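Local coordinates for haloacid dehalogenase domain protein hydrolase (PDB 4OVY), which is probably a hydrolase of the haloacid dehalogenase superfamily, perhaps a phosphatase, and holds a calcium ion in the crystal, at residues E2-W7 against A11-I16; E50-V55 against A126-F131; P79-I84 against L88-K93; G98-T103 against A205-I210; D112-N117 against E193-K198. One frame throughout, in Å; residues are numbered along the deposited sequence.

Contact 1. Residues E2-W7 against A11-I16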
# COMPACT_ATOMS: atom_id res chain seq x y z
N GLU A 2 27.36 -1.93 -20.55
CA GLU A 2 26.88 -0.98 -19.55
C GLU A 2 25.80 -1.58 -18.65
O GLU A 2 25.97 -1.61 -17.43
CB GLU A 2 26.36 0.31 -20.21
CG GLU A 2 27.44 1.34 -20.53
CD GLU A 2 27.99 2.04 -19.29
OE1 GLU A 2 27.36 1.95 -18.21
OE2 GLU A 2 29.05 2.69 -19.41
N PRO A 3 24.69 -2.06 -19.24
CA PRO A 3 23.61 -2.54 -18.39
C PRO A 3 23.87 -3.97 -17.92
O PRO A 3 24.41 -4.79 -18.69
CB PRO A 3 22.40 -2.49 -19.32
CG PRO A 3 22.97 -2.81 -20.66
CD PRO A 3 24.39 -2.29 -20.67
N LEU A 4 23.50 -4.26 -16.68
CA LEU A 4 23.59 -5.61 -16.14
C LEU A 4 25.00 -6.22 -16.27
O LEU A 4 25.15 -7.33 -16.78
CB LEU A 4 22.56 -6.50 -16.85
CG LEU A 4 21.12 -5.99 -16.85
CD1 LEU A 4 20.20 -7.02 -17.48
CD2 LEU A 4 20.66 -5.64 -15.44
N PRO A 5 26.02 -5.49 -15.80
CA PRO A 5 27.41 -5.95 -16.01
C PRO A 5 27.77 -7.28 -15.36
O PRO A 5 28.69 -7.96 -15.83
CB PRO A 5 28.25 -4.81 -15.41
CG PRO A 5 27.34 -4.08 -14.50
CD PRO A 5 25.97 -4.21 -15.09
N SER A 6 27.08 -7.66 -14.29
CA SER A 6 27.33 -8.94 -13.61
C SER A 6 26.54 -10.10 -14.22
O SER A 6 26.62 -11.22 -13.71
CB SER A 6 27.01 -8.83 -12.11
OG SER A 6 27.91 -7.93 -11.48
N TRP A 7 25.80 -9.85 -15.29
CA TRP A 7 25.03 -10.88 -15.98
C TRP A 7 25.74 -11.32 -17.25
O TRP A 7 25.99 -10.49 -18.13
CB TRP A 7 23.64 -10.37 -16.35
CG TRP A 7 22.75 -10.00 -15.18
CD1 TRP A 7 22.94 -8.99 -14.29
CD2 TRP A 7 21.52 -10.64 -14.81
NE1 TRP A 7 21.90 -8.95 -13.38
CE2 TRP A 7 21.02 -9.95 -13.68
CE3 TRP A 7 20.79 -11.71 -15.33
CZ2 TRP A 7 19.82 -10.32 -13.05
CZ3 TRP A 7 19.59 -12.07 -14.71
CH2 TRP A 7 19.13 -11.37 -13.58
N ALA A 11 19.63 -16.83 -21.42
CA ALA A 11 18.22 -16.62 -21.73
C ALA A 11 17.64 -15.48 -20.90
O ALA A 11 16.89 -14.65 -21.41
CB ALA A 11 17.41 -17.89 -21.50
N ALA A 12 18.01 -15.43 -19.61
CA ALA A 12 17.46 -14.42 -18.71
C ALA A 12 17.91 -13.00 -19.06
O ALA A 12 17.09 -12.08 -19.08
CB ALA A 12 17.81 -14.75 -17.26
N ARG A 13 19.19 -12.81 -19.34
CA ARG A 13 19.68 -11.47 -19.69
C ARG A 13 19.07 -11.01 -21.01
O ARG A 13 18.70 -9.84 -21.14
CB ARG A 13 21.21 -11.43 -19.77
CG ARG A 13 21.75 -10.00 -19.67
CD ARG A 13 23.25 -9.93 -19.90
NE ARG A 13 23.63 -10.23 -21.29
CZ ARG A 13 24.89 -10.26 -21.72
NH1 ARG A 13 25.88 -10.02 -20.88
NH2 ARG A 13 25.16 -10.52 -23.00
N ARG A 14 18.96 -11.92 -21.97
CA ARG A 14 18.35 -11.59 -23.26
C ARG A 14 16.89 -11.18 -23.09
O ARG A 14 16.45 -10.17 -23.65
CB ARG A 14 18.46 -12.75 -24.25
CG ARG A 14 19.88 -13.00 -24.72
CD ARG A 14 19.95 -13.96 -25.89
NE ARG A 14 19.61 -15.33 -25.52
CZ ARG A 14 20.44 -16.22 -24.98
NH1 ARG A 14 21.70 -15.90 -24.70
NH2 ARG A 14 20.00 -17.44 -24.70
N ALA A 15 16.15 -11.95 -22.30
CA ALA A 15 14.74 -11.68 -22.05
C ALA A 15 14.52 -10.35 -21.34
O ALA A 15 13.62 -9.60 -21.70
CB ALA A 15 14.12 -12.80 -21.24
N ILE A 16 15.34 -10.06 -20.33
CA ILE A 16 15.21 -8.83 -19.57
C ILE A 16 15.46 -7.61 -20.46
O ILE A 16 14.64 -6.70 -20.50
CB ILE A 16 16.14 -8.80 -18.34
CG1 ILE A 16 15.66 -9.82 -17.30
CG2 ILE A 16 16.18 -7.41 -17.73
CD1 ILE A 16 16.67 -10.13 -16.23
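Leu4 opens a type I beta turn, Leu4 to Trp7, that lies against the first turns of helix 11-24, an outer helix of the alpha/beta fold of this haloacid dehalogenase-like protein. It is a compact example of an N-terminal segment folding back on the helix that follows it. The CD1 branch of Leu4 does the touching: it sits 4.0 Å from Ile16 CG2 and equally close to Arg13 CG, the leucine and the arginine running past each other in opposite directions. The turn is closed by the bond from Trp7 N to Leu4 O, 3.0 Å, and Ser6 adds a hydrogen bond from OG to Glu145 on helix 141-152. Trp7 carries most of the contact. Its CG stands anti to the carbonyl carbon (chi1 -63°), which swings the indole inward so that the six-membered ring meets the helix. Ile16 CD1 comes in crosswise, 3.8 Å from Trp7 CH2, while Ala12 CB sits at the ring edge near CZ3. NE1 is used up by Pro142 O, and Trp298 packs edge-to-face on the indole. Arg13 lays its CD 3.6 Å from Trp7 CB. A bend at its third torsion (69°) then turns the guanidinium back; in this one of two modelled conformers, and so less certainly, Arg13 NH1 donates to Trp7 O at 2.8 Å, tilted 25° from the carbonyl plane.

Contact 2. Residues E50-V55 against A126-F131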
# COMPACT_ATOMS: atom_id res chain seq x y z
N GLU A 50 18.62 -17.09 1.66
CA GLU A 50 17.61 -17.66 2.58
C GLU A 50 18.04 -19.02 3.15
O GLU A 50 17.21 -19.77 3.66
CB GLU A 50 16.26 -17.81 1.87
CG GLU A 50 16.29 -18.80 0.72
CD GLU A 50 14.99 -18.92 -0.03
OE1 GLU A 50 13.94 -18.44 0.46
OE2 GLU A 50 15.03 -19.51 -1.13
N GLN A 51 19.33 -19.34 3.04
CA GLN A 51 19.91 -20.53 3.66
C GLN A 51 20.92 -20.07 4.70
O GLN A 51 21.59 -19.06 4.49
CB GLN A 51 20.59 -21.40 2.60
CG GLN A 51 19.67 -21.94 1.51
CD GLN A 51 18.62 -22.92 2.01
OE1 GLN A 51 18.75 -23.50 3.08
NE2 GLN A 51 17.57 -23.11 1.22
N PRO A 52 21.05 -20.80 5.82
CA PRO A 52 20.38 -22.05 6.19
C PRO A 52 18.92 -21.89 6.62
O PRO A 52 18.25 -22.90 6.85
CB PRO A 52 21.22 -22.56 7.37
CG PRO A 52 21.75 -21.32 8.00
CD PRO A 52 21.98 -20.35 6.87
N MSE A 53 18.45 -20.65 6.73
CA MSE A 53 17.03 -20.38 7.01
C MSE A 53 16.67 -18.98 6.61
O MSE A 53 17.54 -18.14 6.38
CB MSE A 53 16.71 -20.57 8.50
CG MSE A 53 17.47 -19.60 9.39
SE MSE A 53 17.15 -19.97 11.30
CE MSE A 53 18.53 -21.36 11.45
N TYR A 54 15.37 -18.70 6.53
CA TYR A 54 14.90 -17.34 6.27
C TYR A 54 15.54 -16.44 7.32
O TYR A 54 15.62 -16.81 8.50
CB TYR A 54 13.37 -17.25 6.35
CG TYR A 54 12.63 -18.20 5.42
CD1 TYR A 54 12.97 -18.29 4.07
CD2 TYR A 54 11.57 -18.99 5.88
CE1 TYR A 54 12.29 -19.15 3.21
CE2 TYR A 54 10.89 -19.84 5.02
CZ TYR A 54 11.25 -19.92 3.69
OH TYR A 54 10.59 -20.77 2.82
N VAL A 55 16.03 -15.28 6.90
CA VAL A 55 16.73 -14.40 7.83
C VAL A 55 15.83 -13.98 8.99
O VAL A 55 16.29 -13.87 10.12
CB VAL A 55 17.31 -13.14 7.12
CG1 VAL A 55 17.92 -12.19 8.14
CG2 VAL A 55 18.36 -13.56 6.10
N ALA A 126 23.91 -9.09 13.95
CA ALA A 126 23.91 -10.50 13.56
C ALA A 126 24.73 -10.69 12.30
O ALA A 126 24.93 -9.76 11.52
CB ALA A 126 22.49 -10.99 13.35
N ARG A 127 25.19 -11.92 12.08
CA ARG A 127 25.93 -12.23 10.86
C ARG A 127 25.60 -13.61 10.34
O ARG A 127 25.23 -14.51 11.10
CB ARG A 127 27.43 -12.10 11.10
CG ARG A 127 28.06 -13.27 11.82
CD ARG A 127 29.55 -13.02 11.99
NE ARG A 127 30.23 -14.15 12.60
CZ ARG A 127 31.56 -14.23 12.74
NH1 ARG A 127 32.34 -13.24 12.31
NH2 ARG A 127 32.11 -15.30 13.32
N HIS A 128 25.76 -13.77 9.03
CA HIS A 128 25.50 -15.04 8.41
C HIS A 128 26.54 -16.04 8.91
O HIS A 128 27.74 -15.71 8.97
CB HIS A 128 25.54 -14.89 6.88
CG HIS A 128 24.92 -16.04 6.16
ND1 HIS A 128 25.56 -17.25 6.04
CD2 HIS A 128 23.72 -16.18 5.56
CE1 HIS A 128 24.78 -18.09 5.37
NE2 HIS A 128 23.66 -17.46 5.08
N PRO A 129 26.11 -17.26 9.29
CA PRO A 129 27.04 -18.25 9.85
C PRO A 129 28.09 -18.77 8.86
O PRO A 129 29.15 -19.21 9.28
CB PRO A 129 26.12 -19.40 10.29
CG PRO A 129 24.89 -19.24 9.46
CD PRO A 129 24.72 -17.77 9.25
N LYS A 130 27.76 -18.74 7.57
CA LYS A 130 28.69 -19.10 6.51
C LYS A 130 29.56 -17.91 6.06
O LYS A 130 30.77 -18.00 6.07
CB LYS A 130 27.91 -19.63 5.31
CG LYS A 130 28.76 -20.21 4.18
CD LYS A 130 27.85 -20.72 3.08
CE LYS A 130 28.58 -20.87 1.76
NZ LYS A 130 29.36 -22.14 1.70
N PHE A 131 28.93 -16.82 5.65
CA PHE A 131 29.65 -15.71 5.03
C PHE A 131 30.30 -14.76 6.05
O PHE A 131 31.20 -14.00 5.70
CB PHE A 131 28.74 -14.94 4.05
CG PHE A 131 28.12 -15.82 3.00
CD1 PHE A 131 28.92 -16.40 2.02
CD2 PHE A 131 26.76 -16.10 3.01
CE1 PHE A 131 28.37 -17.24 1.06
CE2 PHE A 131 26.21 -16.94 2.05
CZ PHE A 131 27.01 -17.50 1.07
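His128 donates through NE2 to the backbone oxygen of Gln51, 2.7 Å away, tying together the chain on its way into and out of a strand-free, largely helical insert. Such an insert, following the first core strand, is consistent with a C1-type cap of the haloacid dehalogenase fold, and this contact lies near its base. The donor lies in the carbonyl plane of Gln51. Pro52, entered through a cis peptide bond, meets the histidine from the opposite direction, CD 3.8 Å from His128 NE2, and its CG meets Pro129 CG at 4.0 Å. In the next shell the imidazole is clamped: Phe131 CD2 lies over one face and Pro129 CD over the other, both toward the rim. The ring's rotation is fixed from behind, where Lys130 N donates to His128 ND1 at 3.1 Å with a weak bond from Phe131 N beside it; ND1 as acceptor and NE2 as donor suggest a neutral ring. An alanine in place of His128 would probably leave Gln51 O without this donor and a gap between Pro129 and Phe131. Farther out, the side chain of Gln51 turns away to Ser272, and Glu50, a known calcium ligand of this protein though without an ion in this chain, hydrogen-bonds through OE2 to Tyr268 OH.

Contact 3. Residues P79-I84 against L88-K93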
# COMPACT_ATOMS: atom_id res chain seq x y z
N PRO A 79 5.87 -23.27 18.77
CA PRO A 79 7.17 -23.68 18.22
C PRO A 79 8.37 -23.27 19.07
O PRO A 79 9.51 -23.47 18.67
CB PRO A 79 7.21 -22.94 16.88
CG PRO A 79 6.48 -21.67 17.17
CD PRO A 79 5.42 -22.00 18.18
N PHE A 80 8.12 -22.71 20.25
CA PHE A 80 9.19 -22.19 21.11
C PHE A 80 10.14 -23.29 21.55
O PHE A 80 11.35 -23.07 21.59
CB PHE A 80 8.60 -21.47 22.32
CG PHE A 80 7.61 -20.40 21.94
CD1 PHE A 80 8.05 -19.15 21.53
CD2 PHE A 80 6.25 -20.66 21.95
CE1 PHE A 80 7.15 -18.17 21.16
CE2 PHE A 80 5.34 -19.68 21.58
CZ PHE A 80 5.79 -18.43 21.19
N ARG A 81 9.59 -24.46 21.85
CA ARG A 81 10.39 -25.65 22.19
C ARG A 81 11.40 -25.94 21.08
O ARG A 81 12.61 -26.08 21.35
CB ARG A 81 9.46 -26.85 22.41
CG ARG A 81 10.10 -28.10 23.01
CD ARG A 81 10.94 -28.90 22.02
NE ARG A 81 10.26 -29.11 20.74
CZ ARG A 81 10.84 -29.56 19.63
NH1 ARG A 81 10.13 -29.71 18.53
NH2 ARG A 81 12.14 -29.87 19.61
N ALA A 82 10.92 -26.01 19.84
CA ALA A 82 11.79 -26.24 18.69
C ALA A 82 12.88 -25.18 18.58
O ALA A 82 14.04 -25.48 18.28
CB ALA A 82 10.98 -26.28 17.40
N VAL A 83 12.51 -23.92 18.84
CA VAL A 83 13.47 -22.81 18.77
C VAL A 83 14.56 -22.99 19.83
O VAL A 83 15.75 -22.90 19.53
CB VAL A 83 12.78 -21.44 18.96
CG1 VAL A 83 13.81 -20.32 18.98
CG2 VAL A 83 11.76 -21.19 17.86
N ILE A 84 14.14 -23.26 21.06
CA ILE A 84 15.05 -23.44 22.18
C ILE A 84 15.97 -24.65 21.99
O ILE A 84 17.17 -24.57 22.28
CB ILE A 84 14.27 -23.56 23.51
CG1 ILE A 84 13.64 -22.20 23.85
CG2 ILE A 84 15.19 -24.02 24.65
CD1 ILE A 84 12.60 -22.27 24.95
N LEU A 88 15.92 -27.63 13.75
CA LEU A 88 15.70 -27.00 12.45
C LEU A 88 14.62 -27.67 11.58
O LEU A 88 13.85 -26.98 10.92
CB LEU A 88 17.02 -26.84 11.67
CG LEU A 88 16.99 -25.89 10.46
CD1 LEU A 88 16.36 -24.55 10.81
CD2 LEU A 88 18.39 -25.68 9.90
N PRO A 89 14.55 -29.02 11.58
CA PRO A 89 13.46 -29.69 10.84
C PRO A 89 12.04 -29.32 11.30
O PRO A 89 11.15 -29.19 10.47
CB PRO A 89 13.73 -31.18 11.10
CG PRO A 89 15.20 -31.25 11.30
CD PRO A 89 15.58 -29.98 12.02
N ALA A 90 11.83 -29.15 12.60
CA ALA A 90 10.54 -28.69 13.09
C ALA A 90 10.28 -27.25 12.62
O ALA A 90 9.18 -26.92 12.17
CB ALA A 90 10.47 -28.78 14.61
N LEU A 91 11.30 -26.42 12.71
CA LEU A 91 11.19 -25.00 12.32
C LEU A 91 10.88 -24.78 10.84
O LEU A 91 10.25 -23.79 10.46
CB LEU A 91 12.47 -24.25 12.71
CG LEU A 91 12.72 -24.17 14.22
CD1 LEU A 91 14.08 -23.55 14.50
CD2 LEU A 91 11.61 -23.42 14.94
N ALA A 92 11.31 -25.72 10.00
CA ALA A 92 11.01 -25.69 8.57
C ALA A 92 9.52 -25.83 8.24
O ALA A 92 9.12 -25.55 7.12
CB ALA A 92 11.79 -26.79 7.86
N LYS A 93 8.72 -26.27 9.21
CA LYS A 93 7.28 -26.45 8.99
C LYS A 93 6.49 -25.14 9.17
O LYS A 93 5.31 -25.09 8.82
CB LYS A 93 6.70 -27.50 9.95
CG LYS A 93 7.47 -28.81 10.02
CD LYS A 93 7.54 -29.53 8.68
CE LYS A 93 8.31 -30.83 8.82
NZ LYS A 93 8.46 -31.54 7.51
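Leu91 fills the angle between two short consecutive helices, 80-84 and 88-91, of the helical insert that is probably the cap, and can be followed outward atom by atom. From CB, the bond to CG runs anti to the carbonyl carbon (chi1 -65°), carrying the side chain toward helix 80-84; CG then comes 4.2 Å from Ala82 CB. At the branch point CD1 continues the extended line from CA (chi2 174°), and CD2 is thereby turned onto helix 80-84. That methyl does most of the work: it is 3.7 Å from Val83 CG2, 3.8 Å from Ala82 CB, and more loosely beside the backbone oxygen of Pro79. Val83 crosses it at about a right angle, and both residues lean on Leu61 of helix 55-67. Beside this, the backbones come nearest at Ala82 and Ala90, whose CB atoms are 3.8 Å apart. Arg81 doubles back over this spot, bent at its second and third torsions, laying a guanidinium face on Ala82 CB with NH1 4.0 Å from Ala90 CB. Glu78 pairs with its NE, and Asp87 and Glu85 with NH2. Between the segments themselves no hydrogen bond forms, so the two helices are joined by small apolar surfaces, with Arg81 fixed beside them by three carboxylates.

Contact 4. Residues G98-T103 against A205-I210. With EDO (1,2-ethanediol), chain I.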
# COMPACT_ATOMS: atom_id res chain seq x y z
N GLY A 98 3.41 -19.26 10.09
CA GLY A 98 4.06 -19.59 11.36
C GLY A 98 5.13 -18.59 11.77
O GLY A 98 5.26 -18.24 12.95
N LEU A 99 5.90 -18.13 10.80
CA LEU A 99 6.93 -17.12 11.05
C LEU A 99 6.34 -15.79 11.56
O LEU A 99 6.85 -15.20 12.52
CB LEU A 99 7.74 -16.90 9.77
CG LEU A 99 8.78 -15.78 9.77
CD1 LEU A 99 9.85 -16.05 10.82
CD2 LEU A 99 9.40 -15.66 8.38
N THR A 100 5.27 -15.32 10.92
CA THR A 100 4.64 -14.10 11.38
C THR A 100 3.91 -14.32 12.72
O THR A 100 3.95 -13.44 13.57
CB THR A 100 3.75 -13.46 10.28
OG1 THR A 100 4.60 -12.87 9.29
CG2 THR A 100 2.85 -12.36 10.83
N GLU A 101 3.29 -15.48 12.92
CA GLU A 101 2.69 -15.79 14.22
C GLU A 101 3.73 -15.81 15.36
O GLU A 101 3.45 -15.34 16.46
CB GLU A 101 1.93 -17.12 14.19
CG GLU A 101 0.64 -17.04 13.39
CD GLU A 101 -0.06 -18.38 13.23
OE1 GLU A 101 0.62 -19.43 13.16
OE2 GLU A 101 -1.30 -18.37 13.16
N LEU A 102 4.91 -16.36 15.08
CA LEU A 102 5.98 -16.41 16.07
C LEU A 102 6.45 -14.99 16.41
O LEU A 102 6.65 -14.66 17.58
CB LEU A 102 7.14 -17.27 15.56
CG LEU A 102 8.39 -17.38 16.43
CD1 LEU A 102 8.04 -17.93 17.81
CD2 LEU A 102 9.42 -18.27 15.75
N THR A 103 6.60 -14.16 15.38
CA THR A 103 7.01 -12.78 15.58
C THR A 103 5.91 -11.99 16.30
O THR A 103 6.20 -11.18 17.19
CB THR A 103 7.36 -12.12 14.23
OG1 THR A 103 8.34 -12.92 13.54
CG2 THR A 103 7.92 -10.73 14.44
N ALA A 205 -1.56 -8.70 19.09
CA ALA A 205 -1.33 -10.14 18.99
C ALA A 205 -2.40 -10.74 18.10
O ALA A 205 -3.12 -11.66 18.48
CB ALA A 205 -1.36 -10.78 20.38
N GLU A 206 -2.50 -10.20 16.89
CA GLU A 206 -3.53 -10.58 15.94
C GLU A 206 -2.94 -10.46 14.54
O GLU A 206 -2.29 -9.46 14.24
CB GLU A 206 -4.72 -9.64 16.10
CG GLU A 206 -6.05 -10.23 15.69
CD GLU A 206 -7.19 -9.23 15.86
OE1 GLU A 206 -7.08 -8.32 16.72
OE2 GLU A 206 -8.18 -9.35 15.11
N LEU A 207 -3.15 -11.47 13.70
CA LEU A 207 -2.67 -11.45 12.32
C LEU A 207 -3.50 -10.48 11.49
O LEU A 207 -4.71 -10.41 11.63
CB LEU A 207 -2.76 -12.83 11.68
CG LEU A 207 -1.80 -13.92 12.14
CD1 LEU A 207 -2.09 -15.20 11.38
CD2 LEU A 207 -0.35 -13.48 11.96
N ASN A 208 -2.82 -9.75 10.62
CA ASN A 208 -3.50 -8.90 9.66
C ASN A 208 -3.53 -9.56 8.29
O ASN A 208 -4.59 -9.66 7.66
CB ASN A 208 -2.81 -7.53 9.57
CG ASN A 208 -3.52 -6.58 8.64
OD1 ASN A 208 -4.73 -6.45 8.69
ND2 ASN A 208 -2.76 -5.90 7.77
N PHE A 209 -2.38 -10.02 7.82
CA PHE A 209 -2.27 -10.55 6.47
C PHE A 209 -1.02 -11.42 6.30
O PHE A 209 0.04 -11.08 6.82
CB PHE A 209 -2.25 -9.40 5.46
CG PHE A 209 -2.35 -9.85 4.04
CD1 PHE A 209 -3.56 -10.29 3.52
CD2 PHE A 209 -1.24 -9.81 3.20
CE1 PHE A 209 -3.66 -10.70 2.20
CE2 PHE A 209 -1.33 -10.22 1.88
CZ PHE A 209 -2.54 -10.67 1.38
N ILE A 210 -1.19 -12.53 5.57
CA ILE A 210 -0.10 -13.42 5.20
C ILE A 210 0.08 -13.34 3.69
O ILE A 210 -0.79 -13.76 2.92
CB ILE A 210 -0.39 -14.88 5.63
CG1 ILE A 210 -0.63 -14.97 7.14
CG2 ILE A 210 0.74 -15.81 5.20
CD1 ILE A 210 0.48 -14.39 8.00
C1 EDO I . -3.80 -2.89 6.50
O1 EDO I . -3.05 -3.83 5.70
C2 EDO I . -5.02 -2.45 5.73
O2 EDO I . -5.70 -3.61 5.24
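Leu207 sets one methyl against a charged carboxylate: its CD1 lies 3.7 Å from Glu101 OE2, an oxygen that also pairs with Lys97. The carboxylate thus has a proper ionic mate, and the leucine merely borders it, the two side chains crossing at about a right angle with Glu101 CG passing 3.9 Å from CD1. The other branch, Leu207 CD2, meets CG2 of the buried Thr100 at 3.6 Å. Thr100 can present this methyl because OG1 stands anti to the carbonyl carbon (chi1 -74°), putting CG2 anti to the backbone N. Ile210 CD1 adds a looser touch, 4.1 Å from Thr100 CB. Farther along the helix, Thr103 OG1 and Thr103 N grip Leu99 O from opposite faces of its carbonyl. Across the strand Asn208 does not share in this packing: its ND2 donates to O1 of an ethanediol, 2.9 Å away and probably from the crystallisation liquor, and is hydrogen-bonded to Ser187 OG, and the residue also packs on Gln222 of the second subunit. Strand 207-209 pairs antiparallel with 183-195 through a classic beta bulge, Asn208 and Phe209 opposite Ser187, and apolar branches lay helix 95-106 on it: helix-on-sheet packing of an alpha/beta fold.

Contact 5. Residues D112-N117 against E193-K198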
# COMPACT_ATOMS: atom_id res chain seq x y z
N ASP A 112 5.31 0.38 16.82
CA ASP A 112 6.01 0.19 15.54
C ASP A 112 7.47 0.66 15.61
O ASP A 112 8.37 -0.05 15.15
CB ASP A 112 5.25 0.88 14.39
CG ASP A 112 5.03 2.39 14.62
OD1 ASP A 112 5.04 2.88 15.77
OD2 ASP A 112 4.82 3.09 13.61
N ASP A 113 7.70 1.82 16.20
CA ASP A 113 9.06 2.35 16.32
C ASP A 113 9.94 1.49 17.23
O ASP A 113 11.13 1.32 16.96
CB ASP A 113 9.02 3.80 16.83
CG ASP A 113 8.55 4.78 15.77
OD1 ASP A 113 8.41 4.42 14.59
OD2 ASP A 113 8.32 5.95 16.14
N GLU A 114 9.37 0.95 18.30
CA GLU A 114 10.12 0.07 19.19
C GLU A 114 10.55 -1.20 18.44
O GLU A 114 11.72 -1.62 18.54
CB GLU A 114 9.29 -0.25 20.45
CG GLU A 114 9.25 0.95 21.40
CD GLU A 114 8.20 0.89 22.50
OE1 GLU A 114 7.27 0.05 22.47
OE2 GLU A 114 8.30 1.73 23.41
N PHE A 115 9.64 -1.77 17.67
CA PHE A 115 9.94 -2.96 16.89
C PHE A 115 11.02 -2.66 15.83
O PHE A 115 11.95 -3.44 15.66
CB PHE A 115 8.69 -3.51 16.22
CG PHE A 115 8.92 -4.80 15.49
CD1 PHE A 115 9.12 -5.98 16.19
CD2 PHE A 115 8.98 -4.83 14.10
CE1 PHE A 115 9.36 -7.18 15.52
CE2 PHE A 115 9.21 -6.01 13.43
CZ PHE A 115 9.40 -7.19 14.14
N GLU A 116 10.89 -1.53 15.14
CA GLU A 116 11.89 -1.10 14.15
C GLU A 116 13.28 -1.02 14.77
O GLU A 116 14.25 -1.52 14.19
CB GLU A 116 11.51 0.25 13.53
CG GLU A 116 12.56 0.79 12.56
CD GLU A 116 12.18 2.10 11.90
OE1 GLU A 116 13.04 2.67 11.20
OE2 GLU A 116 11.04 2.57 12.06
N ASN A 117 13.39 -0.40 15.95
CA ASN A 117 14.68 -0.31 16.66
C ASN A 117 15.28 -1.68 16.97
O ASN A 117 16.49 -1.88 16.85
CB ASN A 117 14.53 0.50 17.95
CG ASN A 117 14.28 1.98 17.70
OD1 ASN A 117 14.55 2.50 16.61
ND2 ASN A 117 13.77 2.67 18.72
N GLU A 193 -2.99 4.79 19.47
CA GLU A 193 -3.24 5.42 20.77
C GLU A 193 -2.20 6.49 21.04
O GLU A 193 -1.27 6.68 20.26
CB GLU A 193 -3.26 4.38 21.90
CG GLU A 193 -1.95 3.64 22.11
CD GLU A 193 -2.02 2.62 23.24
OE1 GLU A 193 -3.08 2.00 23.45
OE2 GLU A 193 -0.99 2.43 23.92
N LEU A 194 -2.39 7.22 22.14
CA LEU A 194 -1.38 8.17 22.62
C LEU A 194 -0.68 7.58 23.84
O LEU A 194 -1.34 7.06 24.75
CB LEU A 194 -2.01 9.52 22.98
CG LEU A 194 -2.11 10.52 21.84
CD1 LEU A 194 -2.92 9.95 20.69
CD2 LEU A 194 -2.71 11.82 22.33
N ARG A 195 0.64 7.65 23.84
CA ARG A 195 1.43 7.25 25.00
C ARG A 195 2.25 8.46 25.43
O ARG A 195 3.06 8.96 24.64
CB ARG A 195 2.33 6.08 24.66
CG ARG A 195 1.58 4.76 24.54
CD ARG A 195 2.53 3.60 24.31
NE ARG A 195 1.82 2.32 24.22
CZ ARG A 195 2.42 1.13 24.13
NH1 ARG A 195 3.75 1.03 24.12
NH2 ARG A 195 1.68 0.03 24.06
N ASP A 196 2.03 8.93 26.65
CA ASP A 196 2.68 10.15 27.15
C ASP A 196 2.39 11.34 26.23
O ASP A 196 3.25 12.18 26.00
CB ASP A 196 4.21 9.95 27.30
CG ASP A 196 4.61 9.44 28.66
OD1 ASP A 196 3.84 8.66 29.26
OD2 ASP A 196 5.73 9.79 29.13
N GLY A 197 1.17 11.39 25.69
CA GLY A 197 0.77 12.46 24.77
C GLY A 197 1.29 12.32 23.35
O GLY A 197 1.02 13.16 22.50
N LYS A 198 2.02 11.24 23.08
CA LYS A 198 2.65 11.00 21.79
C LYS A 198 1.80 10.01 20.98
O LYS A 198 1.56 8.90 21.44
CB LYS A 198 4.05 10.44 22.01
CG LYS A 198 4.77 9.89 20.79
CD LYS A 198 6.21 9.52 21.15
CE LYS A 198 6.78 8.45 20.24
NZ LYS A 198 6.81 8.88 18.82
O HOH W 1 6.55 6.13 18.19
O HOH W 2 5.88 2.83 24.22
O HOH W 3 6.07 -0.68 24.72
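Glu114 and Arg195 face each other obliquely, the carboxylate and guanidinium planes turned 56° apart, with OE1 still 4.0 Å from NH1. Opposite charges are paired here through solvent. Both side chains are extended, reaching out from helix 112-125 and from the hairpin of strands 183-195 and 198-204. Water 2 donates to Glu114 OE2 and accepts from Arg195 NH1 in the guanidinium plane, 2.8 Å on each leg; water 3 spans OE1 and the same NH1, so one nitrogen serves both carboxylate oxygens. The guanidinium is held from its own strand, where Arg195 NE meets Glu193 OE2 at 2.8 Å in a nearly straight salt bridge (170°), while NH2 reaches Gly109 O. Thr111 N bonds to Glu114 OE1. A leucine in place of Arg195 would probably leave Glu193 without its salt-bridge partner and waters 2 and 3 without the donor that links them to the hairpin. Beside this pair, Asp113 OD2 and Lys198 NZ repeat the theme over 4.2 Å, joined by water 1. Arg195 and Lys198 begin and end a type I' turn that offers both cations to the helix. With water mediating the hydrogen-bonded links between the segments, the coupling is probably weaker than a direct salt bridge.

How the contacts relate
Contact 1 comes first along the chain and lies apart, on the far side of the chain's centre from contacts 3, 4 and 5, with centres 37 to 44 Å away; it packs against the alpha/beta core. Contacts 2 to 5 share the region of the helical insert and the hairpin. Contact 2 brackets the helical insert that contains contact 3, and the two touch through Met53 and Leu88. Contact 3 meets contact 4 where Phe80 and Pro79 pack on Leu102, centres 16 Å apart. Contacts 4 and 5 join through Thr103 and Phe115, using successive helices, 95-106 and 112-125, and neighbouring strands of one sheet. Packing thus passes from the insert's base to its hairpin-facing side.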